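PDB 1K5C: endopolygalacturonase from Chondrostereum purpureum, which probably hydrolyses the alpha-1,4 links between galacturonate units in the middle of polygalacturonan chains. Local coordinates for residues Lys6-Ala11 with Ala29-Val34; Ala46-Phe51 with Asp74-Gly79; Ala236-Val241 with Ala273-Val278; Leu257-Tyr262 with Thr297-Asn302. One frame throughout, in Å; residues are numbered along the deposited sequence. Where two conformers were deposited one is given.

Contact 1: residues Lys6-Ala11 with Ala29-Val34; sequences KSVDDA and AGNTLV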
loop_
_atom_site.group_PDB
_atom_site.type_symbol
_atom_site.label_atom_id
_atom_site.label_comp_id
_atom_site.label_asym_id
_atom_site.label_seq_id
_atom_site.Cartn_x
_atom_site.Cartn_y
_atom_site.Cartn_z
ATOM N N LYS A 6 -22.994 -18.326 2.079
ATOM C CA LYS A 6 -23.131 -18.798 0.720
ATOM C C LYS A 6 -23.616 -17.701 -0.239
ATOM O O LYS A 6 -23.747 -17.976 -1.440
ATOM C CB LYS A 6 -24.164 -19.989 0.692
ATOM C CG LYS A 6 -23.683 -21.124 1.659
ATOM C CD LYS A 6 -24.500 -22.350 1.351
ATOM C CE LYS A 6 -24.010 -23.622 2.046
ATOM N NZ LYS A 6 -25.149 -24.532 2.375
ATOM N N SER A 7 -23.863 -16.516 0.263
ATOM C CA SER A 7 -24.450 -15.415 -0.496
ATOM C C SER A 7 -24.281 -14.120 0.289
ATOM O O SER A 7 -23.929 -14.196 1.471
ATOM C CB SER A 7 -25.993 -15.612 -0.704
ATOM O OG SER A 7 -26.607 -15.406 0.578
ATOM N N VAL A 8 -24.522 -12.996 -0.385
ATOM C CA VAL A 8 -24.438 -11.712 0.312
ATOM C C VAL A 8 -25.476 -11.713 1.419
ATOM O O VAL A 8 -25.214 -11.137 2.461
ATOM C CB VAL A 8 -24.566 -10.504 -0.630
ATOM C CG1 VAL A 8 -23.429 -10.516 -1.658
ATOM C CG2 VAL A 8 -25.866 -10.360 -1.362
ATOM N N ASP A 9 -26.637 -12.302 1.283
ATOM C CA ASP A 9 -27.607 -12.261 2.368
ATOM C C ASP A 9 -27.188 -13.156 3.537
ATOM O O ASP A 9 -27.489 -12.746 4.689
ATOM C CB ASP A 9 -29.002 -12.616 1.799
ATOM C CG ASP A 9 -29.248 -11.593 0.669
ATOM O OD1 ASP A 9 -29.368 -10.368 0.936
ATOM O OD2 ASP A 9 -29.271 -12.032 -0.520
ATOM N N ASP A 10 -26.505 -14.255 3.351
ATOM C CA ASP A 10 -26.048 -15.084 4.478
ATOM C C ASP A 10 -25.098 -14.323 5.364
ATOM O O ASP A 10 -24.907 -14.641 6.541
ATOM C CB ASP A 10 -25.277 -16.318 3.912
ATOM C CG ASP A 10 -26.176 -17.438 3.438
ATOM O OD1 ASP A 10 -27.435 -17.399 3.665
ATOM O OD2 ASP A 10 -25.652 -18.378 2.825
ATOM N N ALA A 11 -24.400 -13.333 4.793
ATOM C CA ALA A 11 -23.341 -12.670 5.529
ATOM C C ALA A 11 -23.798 -11.944 6.750
ATOM O O ALA A 11 -23.037 -11.832 7.678
ATOM C CB ALA A 11 -22.625 -11.705 4.581
ATOM N N ALA A 29 -24.168 -7.825 -9.274
ATOM C CA ALA A 29 -24.212 -6.384 -9.527
ATOM C C ALA A 29 -25.094 -5.698 -8.480
ATOM O O ALA A 29 -26.191 -6.192 -8.191
ATOM C CB ALA A 29 -24.734 -6.135 -10.926
ATOM N N GLY A 30 -24.652 -4.543 -7.998
ATOM C CA GLY A 30 -25.488 -3.745 -7.097
ATOM C C GLY A 30 -25.481 -4.239 -5.669
ATOM O O GLY A 30 -26.250 -3.751 -4.825
ATOM N N ASN A 31 -24.594 -5.203 -5.315
ATOM C CA ASN A 31 -24.512 -5.717 -3.931
ATOM C C ASN A 31 -23.100 -5.598 -3.387
ATOM O O ASN A 31 -22.138 -5.510 -4.141
ATOM C CB ASN A 31 -24.882 -7.221 -3.932
ATOM C CG ASN A 31 -26.376 -7.381 -4.156
ATOM O OD1 ASN A 31 -27.104 -7.513 -3.212
ATOM N ND2 ASN A 31 -26.849 -7.331 -5.401
ATOM N N THR A 32 -23.015 -5.595 -2.054
ATOM C CA THR A 32 -21.711 -5.687 -1.417
ATOM C C THR A 32 -21.704 -6.851 -0.437
ATOM O O THR A 32 -22.788 -7.352 -0.052
ATOM C CB THR A 32 -21.297 -4.397 -0.711
ATOM O OG1 THR A 32 -22.274 -4.182 0.311
ATOM C CG2 THR A 32 -21.241 -3.219 -1.652
ATOM N N LEU A 33 -20.509 -7.277 -0.051
ATOM C CA LEU A 33 -20.309 -8.396 0.899
ATOM C C LEU A 33 -19.711 -7.807 2.151
ATOM O O LEU A 33 -18.591 -7.327 2.131
ATOM C CB LEU A 33 -19.433 -9.447 0.245
ATOM C CG LEU A 33 -19.089 -10.653 1.176
ATOM C CD1 LEU A 33 -20.391 -11.330 1.667
ATOM C CD2 LEU A 33 -18.227 -11.647 0.435
ATOM N N VAL A 34 -20.500 -7.834 3.224
ATOM C CA VAL A 34 -20.116 -7.214 4.505
ATOM C C VAL A 34 -20.148 -8.278 5.592
ATOM O O VAL A 34 -21.153 -8.926 5.820
ATOM C CB VAL A 34 -21.077 -6.076 4.852
ATOM C CG1 VAL A 34 -20.744 -5.445 6.217
ATOM C CG2 VAL A 34 -20.994 -4.969 3.753
HETATM O O HOH W 1 -23.268 -8.469 2.667
#

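Contact 2: residues Ala46-Phe51 with Asp74-Gly79; sequences AGDITF and DHIFDG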
loop_
_atom_site.group_PDB
_atom_site.type_symbol
_atom_site.label_atom_id
_atom_site.label_comp_id
_atom_site.label_asym_id
_atom_site.label_seq_id
_atom_site.Cartn_x
_atom_site.Cartn_y
_atom_site.Cartn_z
ATOM N N ALA A 46 -13.480 -21.031 1.753
ATOM C CA ALA A 46 -13.577 -22.390 1.169
ATOM C C ALA A 46 -13.814 -22.316 -0.323
ATOM O O ALA A 46 -13.949 -23.388 -0.954
ATOM C CB ALA A 46 -14.704 -23.179 1.837
ATOM N N GLY A 47 -13.874 -21.136 -0.912
ATOM C CA GLY A 47 -14.019 -20.971 -2.364
ATOM C C GLY A 47 -13.651 -19.541 -2.737
ATOM O O GLY A 47 -13.354 -18.721 -1.879
ATOM N N ASP A 48 -13.634 -19.317 -4.058
ATOM C CA ASP A 48 -13.316 -17.989 -4.583
ATOM C C ASP A 48 -14.599 -17.152 -4.682
ATOM O O ASP A 48 -15.694 -17.673 -4.988
ATOM C CB ASP A 48 -12.714 -18.134 -5.969
ATOM C CG ASP A 48 -11.389 -18.896 -6.007
ATOM O OD1 ASP A 48 -10.703 -18.987 -4.960
ATOM O OD2 ASP A 48 -11.038 -19.342 -7.130
ATOM N N ILE A 49 -14.451 -15.841 -4.462
ATOM C CA ILE A 49 -15.598 -14.907 -4.543
ATOM C C ILE A 49 -15.357 -13.972 -5.704
ATOM O O ILE A 49 -14.356 -13.263 -5.751
ATOM C CB ILE A 49 -15.800 -14.179 -3.208
ATOM C CG1 ILE A 49 -16.101 -15.232 -2.091
ATOM C CG2 ILE A 49 -16.959 -13.192 -3.326
ATOM C CD1 ILE A 49 -16.143 -14.683 -0.723
ATOM N N THR A 50 -16.268 -14.021 -6.663
ATOM C CA THR A 50 -16.178 -13.217 -7.899
ATOM C C THR A 50 -17.182 -12.091 -7.842
ATOM O O THR A 50 -18.347 -12.315 -7.462
ATOM C CB THR A 50 -16.410 -14.128 -9.121
ATOM O OG1 THR A 50 -15.390 -15.144 -9.150
ATOM C CG2 THR A 50 -16.335 -13.353 -10.445
ATOM N N PHE A 51 -16.776 -10.883 -8.234
ATOM C CA PHE A 51 -17.659 -9.708 -8.142
ATOM C C PHE A 51 -18.073 -9.320 -9.558
ATOM O O PHE A 51 -17.259 -8.872 -10.393
ATOM C CB PHE A 51 -16.910 -8.562 -7.471
ATOM C CG PHE A 51 -16.667 -8.841 -6.006
ATOM C CD1 PHE A 51 -15.705 -9.783 -5.574
ATOM C CD2 PHE A 51 -17.402 -8.148 -5.021
ATOM C CE1 PHE A 51 -15.514 -10.042 -4.241
ATOM C CE2 PHE A 51 -17.169 -8.399 -3.667
ATOM C CZ PHE A 51 -16.222 -9.356 -3.281
ATOM N N ASP A 74 -5.647 -19.827 0.323
ATOM C CA ASP A 74 -5.201 -19.477 -1.031
ATOM C C ASP A 74 -6.371 -19.173 -1.997
ATOM O O ASP A 74 -6.188 -19.148 -3.196
ATOM C CB ASP A 74 -4.263 -20.546 -1.604
ATOM C CG ASP A 74 -2.937 -20.600 -0.910
ATOM O OD1 ASP A 74 -2.421 -19.545 -0.540
ATOM O OD2 ASP A 74 -2.384 -21.715 -0.856
ATOM N N HIS A 75 -7.546 -18.847 -1.442
ATOM C CA HIS A 75 -8.661 -18.453 -2.304
ATOM C C HIS A 75 -8.544 -17.000 -2.762
ATOM O O HIS A 75 -7.696 -16.237 -2.300
ATOM C CB HIS A 75 -9.994 -18.728 -1.587
ATOM C CG HIS A 75 -10.221 -20.191 -1.475
ATOM N ND1 HIS A 75 -10.624 -20.971 -2.516
ATOM C CD2 HIS A 75 -10.051 -21.004 -0.384
ATOM C CE1 HIS A 75 -10.697 -22.243 -2.107
ATOM N NE2 HIS A 75 -10.395 -22.276 -0.861
ATOM N N ILE A 76 -9.421 -16.676 -3.731
ATOM C CA ILE A 76 -9.332 -15.435 -4.517
ATOM C C ILE A 76 -10.598 -14.603 -4.369
ATOM O O ILE A 76 -11.722 -15.148 -4.454
ATOM C CB ILE A 76 -9.137 -15.799 -6.002
ATOM C CG1 ILE A 76 -7.806 -16.539 -6.232
ATOM C CG2 ILE A 76 -9.240 -14.578 -6.897
ATOM C CD1 ILE A 76 -7.712 -17.164 -7.597
ATOM N N PHE A 77 -10.391 -13.299 -4.208
ATOM C CA PHE A 77 -11.429 -12.275 -4.431
ATOM C C PHE A 77 -11.156 -11.698 -5.820
ATOM O O PHE A 77 -10.112 -11.068 -6.029
ATOM C CB PHE A 77 -11.314 -11.144 -3.404
ATOM C CG PHE A 77 -11.609 -11.533 -1.976
ATOM C CD1 PHE A 77 -10.584 -12.023 -1.147
ATOM C CD2 PHE A 77 -12.871 -11.398 -1.433
ATOM C CE1 PHE A 77 -10.861 -12.351 0.182
ATOM C CE2 PHE A 77 -13.124 -11.712 -0.116
ATOM C CZ PHE A 77 -12.114 -12.182 0.720
ATOM N N ASP A 78 -12.054 -11.976 -6.776
ATOM C CA ASP A 78 -11.851 -11.587 -8.186
ATOM C C ASP A 78 -12.684 -10.328 -8.487
ATOM O O ASP A 78 -13.926 -10.381 -8.474
ATOM C CB ASP A 78 -12.251 -12.747 -9.072
ATOM C CG ASP A 78 -12.069 -12.505 -10.568
ATOM O OD1 ASP A 78 -11.765 -11.379 -10.968
ATOM O OD2 ASP A 78 -12.252 -13.521 -11.289
ATOM N N GLY A 79 -11.997 -9.224 -8.719
ATOM C CA GLY A 79 -12.641 -7.947 -8.939
ATOM C C GLY A 79 -13.012 -7.671 -10.385
ATOM O O GLY A 79 -13.610 -6.593 -10.676
HETATM O O HOH W 2 -8.320 -20.750 -5.310
HETATM O O HOH W 3 -16.327 -6.089 -10.168
#

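Contact 3: residues Ala236-Val241 with Ala273-Val278; sequences ASVSGV and APFSDV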
loop_
_atom_site.group_PDB
_atom_site.type_symbol
_atom_site.label_atom_id
_atom_site.label_comp_id
_atom_site.label_asym_id
_atom_site.label_seq_id
_atom_site.Cartn_x
_atom_site.Cartn_y
_atom_site.Cartn_z
ATOM N N ALA A 236 0.317 18.501 9.151
ATOM C CA ALA A 236 0.593 17.137 8.698
ATOM C C ALA A 236 2.056 16.810 9.045
ATOM O O ALA A 236 2.852 17.730 9.285
ATOM C CB ALA A 236 0.350 16.993 7.213
ATOM N N SER A 237 2.431 15.538 8.993
ATOM C CA SER A 237 3.847 15.194 9.268
ATOM C C SER A 237 4.132 13.757 8.910
ATOM O O SER A 237 3.238 12.909 8.858
ATOM C CB SER A 237 4.201 15.392 10.751
ATOM O OG SER A 237 3.355 14.648 11.611
ATOM N N VAL A 238 5.434 13.490 8.700
ATOM C CA VAL A 238 5.998 12.136 8.623
ATOM C C VAL A 238 7.188 12.136 9.534
ATOM O O VAL A 238 8.080 12.953 9.369
ATOM C CB VAL A 238 6.446 11.771 7.197
ATOM C CG1 VAL A 238 7.080 10.383 7.174
ATOM C CG2 VAL A 238 5.285 11.896 6.225
ATOM N N SER A 239 7.210 11.218 10.548
ATOM C CA SER A 239 8.324 11.232 11.511
ATOM C C SER A 239 8.678 9.825 11.936
ATOM O O SER A 239 7.827 9.089 12.431
ATOM C CB SER A 239 7.939 12.058 12.721
ATOM O OG SER A 239 9.008 12.223 13.625
ATOM N N GLY A 240 9.965 9.487 11.831
ATOM C CA GLY A 240 10.433 8.190 12.361
ATOM C C GLY A 240 10.179 7.077 11.328
ATOM O O GLY A 240 9.240 6.294 11.489
ATOM N N VAL A 241 10.969 7.062 10.265
ATOM C CA VAL A 241 10.887 6.069 9.213
ATOM C C VAL A 241 12.221 5.382 9.095
ATOM O O VAL A 241 13.248 6.054 8.993
ATOM C CB VAL A 241 10.516 6.746 7.861
ATOM C CG1 VAL A 241 10.422 5.668 6.751
ATOM C CG2 VAL A 241 9.214 7.561 7.973
ATOM N N ALA A 273 4.011 20.004 5.980
ATOM C CA ALA A 273 3.984 18.577 6.253
ATOM C C ALA A 273 5.400 18.086 6.588
ATOM O O ALA A 273 6.006 17.292 5.873
ATOM C CB ALA A 273 3.430 17.824 5.038
ATOM N N PRO A 274 5.969 18.596 7.684
ATOM C CA PRO A 274 7.394 18.334 7.980
ATOM C C PRO A 274 7.694 16.837 8.012
ATOM O O PRO A 274 6.978 16.030 8.592
ATOM C CB PRO A 274 7.600 18.955 9.379
ATOM C CG PRO A 274 6.201 19.221 9.896
ATOM C CD PRO A 274 5.388 19.543 8.658
ATOM N N PHE A 275 8.887 16.509 7.441
ATOM C CA PHE A 275 9.448 15.151 7.497
ATOM C C PHE A 275 10.611 15.165 8.483
ATOM O O PHE A 275 11.495 16.021 8.386
ATOM C CB PHE A 275 9.990 14.685 6.158
ATOM C CG PHE A 275 9.005 14.590 5.013
ATOM C CD1 PHE A 275 7.638 14.640 5.197
ATOM C CD2 PHE A 275 9.525 14.481 3.730
ATOM C CE1 PHE A 275 6.768 14.575 4.088
ATOM C CE2 PHE A 275 8.685 14.383 2.614
ATOM C CZ PHE A 275 7.297 14.429 2.805
ATOM N N SER A 276 10.668 14.165 9.356
ATOM C CA SER A 276 11.778 14.077 10.318
ATOM C C SER A 276 12.187 12.610 10.511
ATOM O O SER A 276 11.386 11.689 10.390
ATOM C CB SER A 276 11.448 14.723 11.624
ATOM O OG SER A 276 10.318 14.210 12.195
ATOM N N ASP A 277 13.464 12.471 10.841
ATOM C CA ASP A 277 14.022 11.175 11.315
ATOM C C ASP A 277 13.762 10.052 10.316
ATOM O O ASP A 277 13.121 9.047 10.639
ATOM C CB ASP A 277 13.471 10.854 12.704
ATOM C CG ASP A 277 13.824 11.900 13.691
ATOM O OD1 ASP A 277 14.653 12.816 13.442
ATOM O OD2 ASP A 277 13.269 11.759 14.825
ATOM N N VAL A 278 14.338 10.216 9.113
ATOM C CA VAL A 278 14.216 9.228 8.031
ATOM C C VAL A 278 15.609 8.568 7.849
ATOM O O VAL A 278 16.558 9.272 7.485
ATOM C CB VAL A 278 13.748 9.887 6.722
ATOM C CG1 VAL A 278 13.716 8.853 5.608
ATOM C CG2 VAL A 278 12.386 10.537 6.935
HETATM O O HOH W 4 10.880 13.615 14.678
#

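Contact 4: residues Leu257-Tyr262 with Thr297-Asn302; sequences LISQSY and TVECGN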
loop_
_atom_site.group_PDB
_atom_site.type_symbol
_atom_site.label_atom_id
_atom_site.label_comp_id
_atom_site.label_asym_id
_atom_site.label_seq_id
_atom_site.Cartn_x
_atom_site.Cartn_y
_atom_site.Cartn_z
ATOM N N LEU A 257 12.650 9.027 -3.950
ATOM C CA LEU A 257 12.132 10.373 -4.123
ATOM C C LEU A 257 11.390 10.755 -2.843
ATOM O O LEU A 257 10.395 10.148 -2.484
ATOM C CB LEU A 257 11.211 10.511 -5.347
ATOM C CG LEU A 257 10.562 11.912 -5.532
ATOM C CD1 LEU A 257 11.608 12.989 -5.780
ATOM C CD2 LEU A 257 9.552 11.881 -6.664
ATOM N N ILE A 258 11.962 11.743 -2.137
ATOM C CA ILE A 258 11.387 12.282 -0.895
ATOM C C ILE A 258 11.033 13.708 -1.242
ATOM O O ILE A 258 11.954 14.488 -1.513
ATOM C CB ILE A 258 12.353 12.117 0.264
ATOM C CG1 ILE A 258 12.423 10.565 0.595
ATOM C CG2 ILE A 258 11.889 12.908 1.484
ATOM C CD1 ILE A 258 13.563 10.201 1.503
ATOM N N SER A 259 9.739 14.035 -1.282
ATOM C CA SER A 259 9.347 15.309 -1.850
ATOM C C SER A 259 8.094 15.877 -1.211
ATOM O O SER A 259 7.116 15.188 -0.964
ATOM C CB SER A 259 9.085 15.135 -3.349
ATOM O OG SER A 259 8.518 16.349 -3.886
ATOM N N GLN A 260 8.167 17.195 -0.948
ATOM C CA GLN A 260 7.050 17.973 -0.452
ATOM C C GLN A 260 6.428 18.847 -1.552
ATOM O O GLN A 260 5.701 19.806 -1.231
ATOM C CB GLN A 260 7.511 18.800 0.768
ATOM C CG GLN A 260 7.724 17.892 1.968
ATOM C CD GLN A 260 8.536 18.524 3.088
ATOM O OE1 GLN A 260 9.384 19.410 2.870
ATOM N NE2 GLN A 260 8.328 18.061 4.307
ATOM N N SER A 261 6.622 18.480 -2.795
ATOM C CA SER A 261 6.071 19.207 -3.953
ATOM C C SER A 261 4.873 18.504 -4.593
ATOM O O SER A 261 4.392 18.981 -5.645
ATOM C CB SER A 261 7.138 19.420 -5.016
ATOM O OG SER A 261 8.207 20.229 -4.475
ATOM N N TYR A 262 4.421 17.380 -4.033
ATOM C CA TYR A 262 3.414 16.566 -4.748
ATOM C C TYR A 262 2.207 17.406 -5.079
ATOM O O TYR A 262 1.702 18.189 -4.251
ATOM C CB TYR A 262 3.075 15.333 -3.819
ATOM C CG TYR A 262 2.291 14.309 -4.528
ATOM C CD1 TYR A 262 2.967 13.283 -5.261
ATOM C CD2 TYR A 262 0.915 14.369 -4.506
ATOM C CE1 TYR A 262 2.130 12.388 -5.916
ATOM C CE2 TYR A 262 0.090 13.479 -5.162
ATOM C CZ TYR A 262 0.757 12.445 -5.883
ATOM O OH TYR A 262 0.093 11.453 -6.602
ATOM N N THR A 297 16.529 11.870 -5.168
ATOM C CA THR A 297 16.195 13.287 -5.016
ATOM C C THR A 297 15.446 13.462 -3.683
ATOM O O THR A 297 14.508 12.704 -3.394
ATOM C CB THR A 297 15.391 13.847 -6.188
ATOM O OG1 THR A 297 16.362 14.011 -7.271
ATOM C CG2 THR A 297 14.715 15.193 -5.924
ATOM N N VAL A 298 15.876 14.474 -2.933
ATOM C CA VAL A 298 15.196 14.932 -1.725
ATOM C C VAL A 298 14.829 16.392 -1.985
ATOM O O VAL A 298 15.728 17.195 -2.267
ATOM C CB VAL A 298 16.111 14.815 -0.488
ATOM C CG1 VAL A 298 15.420 15.444 0.725
ATOM C CG2 VAL A 298 16.479 13.344 -0.245
ATOM N N GLU A 299 13.528 16.705 -1.897
ATOM C CA GLU A 299 13.008 18.059 -2.148
ATOM C C GLU A 299 12.169 18.470 -0.947
ATOM O O GLU A 299 10.969 18.237 -0.886
ATOM C CB GLU A 299 12.200 18.068 -3.464
ATOM C CG GLU A 299 11.620 19.448 -3.785
ATOM C CD GLU A 299 12.550 20.373 -4.531
ATOM O OE1 GLU A 299 13.731 20.067 -4.699
ATOM O OE2 GLU A 299 12.065 21.443 -4.989
ATOM N N CYS A 300 12.836 19.098 0.015
ATOM C CA CYS A 300 12.216 19.504 1.274
ATOM C C CYS A 300 11.986 21.008 1.314
ATOM O O CYS A 300 12.919 21.792 1.102
ATOM C CB CYS A 300 13.130 19.210 2.482
ATOM S SG CYS A 300 13.277 17.458 2.905
ATOM N N GLY A 301 10.753 21.397 1.704
ATOM C CA GLY A 301 10.503 22.729 2.258
ATOM C C GLY A 301 10.619 22.739 3.750
ATOM O O GLY A 301 10.874 23.831 4.317
ATOM N N ASN A 302 10.436 21.611 4.454
ATOM C CA ASN A 302 10.503 21.600 5.903
ATOM C C ASN A 302 10.855 20.164 6.342
ATOM O O ASN A 302 9.971 19.284 6.380
ATOM C CB ASN A 302 9.176 22.079 6.504
ATOM C CG ASN A 302 9.226 22.163 8.022
ATOM O OD1 ASN A 302 10.282 21.936 8.642
ATOM N ND2 ASN A 302 8.076 22.515 8.620
#

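Contact 1: residues Lys6-Ala11 with Ala29-Val34
V8 lays its two methyl branches against the turn that leads into strand 33-35. CG2 lies 3.6 Å from N31 OD1, and the two side chains cross at about a right angle. CG1 rests 3.6 Å from the backbone oxygen T32 O. The N31 amide also turns back on its own segment: ND2 donates to A29 O at 3.1 Å from above the plane of that carbonyl. A11 CB meets the CD1 methyl of L33 at 3.7 Å and V34 O at 3.4 Å. L33 CG stands anti to the backbone N (chi1 177°), and from there CD1 reaches A11. The 6-11 segment belongs to the N-terminal part of a right-handed parallel beta-helix, the fold of family 28, and packs against strand 33-35, the outermost strand at one end of its sheet. No direct hydrogen bond links the two segments. One water bridges them instead: it accepts from V34 N at 2.9 Å, donates to T32 O at 3.0 Å, and donates weakly to V8 O. Within 6-11, S7 OG accepts from D10 N at 3.0 Å, an ST motif. V8 and L33 both also touch V27 of strand 25-27.

Contact 2: residues Ala46-Phe51 with Asp74-Gly79
With CG anti to the carbonyl carbon in both (chi1 -63° and -70°), D48 and H75 cross at about a right angle, carboxylate and ring planes 68° apart. D48 OD1 takes two protein donors, from opposite faces of the carboxylate plane: I76 N at 2.9 Å and H75 ND1 at 3.1 Å. The oxygen lies in the plane of the ring, at its edge. The A46-G47 backbone covers one face of the ring, with G47 N over its centre and G47 CA in a CH-pi contact 3.8 Å from the ring centroid. An alanine in place of H75 would probably leave D48 OD1 without one of its two protein donors and the A46-G47 backbone without its ring cover. Parallel strand pairing follows: I49 N bonds I76 O, F51 N bonds D78 O, and D78 N bonds I49 O at 2.8 Å. F51 and F77 lie side by side, CE1 of F51 4.1 Å from CD2 of F77. Inside the beta-helix F51 also meets F100 edge to face, and F77 does the same with F112. Strand 49-51 is flanked by strand 25-27, and strand 76-78 by strand 108-115, so both continue the parallel stacking of coil on coil.

Contact 3: residues Ala236-Val241 with Ala273-Val278
Four backbone hydrogen bonds join the strands. V238 N donates to P274 O at 3.0 Å, S276 N to V238 O at 2.9 Å, and G240 N to S276 O at 3.0 Å. V241 N then bonds D277 O, past a local break in the regular alternation: G240 and D277 both have positive phi. CA-H...O contacts run between the same strands, such as F275 CA to V238 O. The apolar contacts lie on the face that bears V238, F275, V241 and V278. V238 and F275 lie side by side and point the same way. V238 CB is 3.7 Å from CD1 of the F275 ring, and V238 CG2 reaches CE1. V241 CB and V278 CG2 extend this row at 4.3 Å. The polar contacts are on the other face. S239 OG, anti to its backbone N (chi1 -174°), lies 2.8 Å from S276 OG, and a water 2.6 Å from S239 OG donates weakly to D277 OD2. S239 and D277 each have a second conformer, so these contacts are uncertain. S237 OG instead bonds H207 ND1. Across the interior, V238 packs on I199 and I202, and F275 on I227 and A229. Parallel strands stacked coil on coil, with apolar side chains aligned inside, are typical of a right-handed parallel beta-helix, here with F275 about 6 Å from the galacturonate-binding K228, side chain to side chain.

Contact 4: residues Leu257-Tyr262 with Thr297-Asn302
Strands 254-259 and 294-299 are neighbours in the parallel sheet that includes R226 and K228 of the galacturonate site, and the contact spans their ends and the corner that follows. The strand bonds are I258 N to T297 O at 3.0 Å, E299 N to I258 O at 2.7 Å, and Q260 N to E299 O at 3.0 Å. Q260 then reaches over to the 300-302 turn with its side chain extended beyond CG (chi2 164°). Its OE1 accepts from N302 N at 2.9 Å and, weakly, from G301 N. NE2 returns a nearly straight bond to N302 O at 2.9 Å, in the plane of the Q260 amide. NE2 also makes a weak bond to A273 O. A leucine in place of Q260 would probably leave the N302 N-H without its acceptor and take one donor from N302 O, so that the 300-302 turn is less firmly held. L257 CD1 packs 3.8 Å from T297 CG2, the two side chains side by side. S259 OG accepts from S261 N at 3.1 Å, an ST turn, and also bonds D265 O. S261 OG bonds G267 O, and E299 OE2 bonds G267 N. C300 is linked to C303 by a disulfide. The corner leads to Y262, which binds galacturonate; a strand pair followed by a corner is how a parallel beta-helix turns, here probably beside the substrate cleft.

Overall arrangement
All four contacts belong to one right-handed parallel beta-helix, as two pairs towards its two ends. Contacts 1 and 2 lie at the N-terminal side, centres 13 Å apart, and L33 CD2 of contact 1 packs against I49 CD1 of contact 2 at 3.9 Å. Contacts 3 and 4 lie beyond the chain's centre, with centres 11 Å apart. Their segments alternate along the chain. F275 CD2 of contact 3 packs 3.6 Å from I258 CG2 of contact 4, across the interior. Contacts 2 and 4 are about 40 Å apart between centres. Contact 4 holds Y262 of the galacturonate site, with R226 and K228 nearby; contacts 1 and 2 are remote from it.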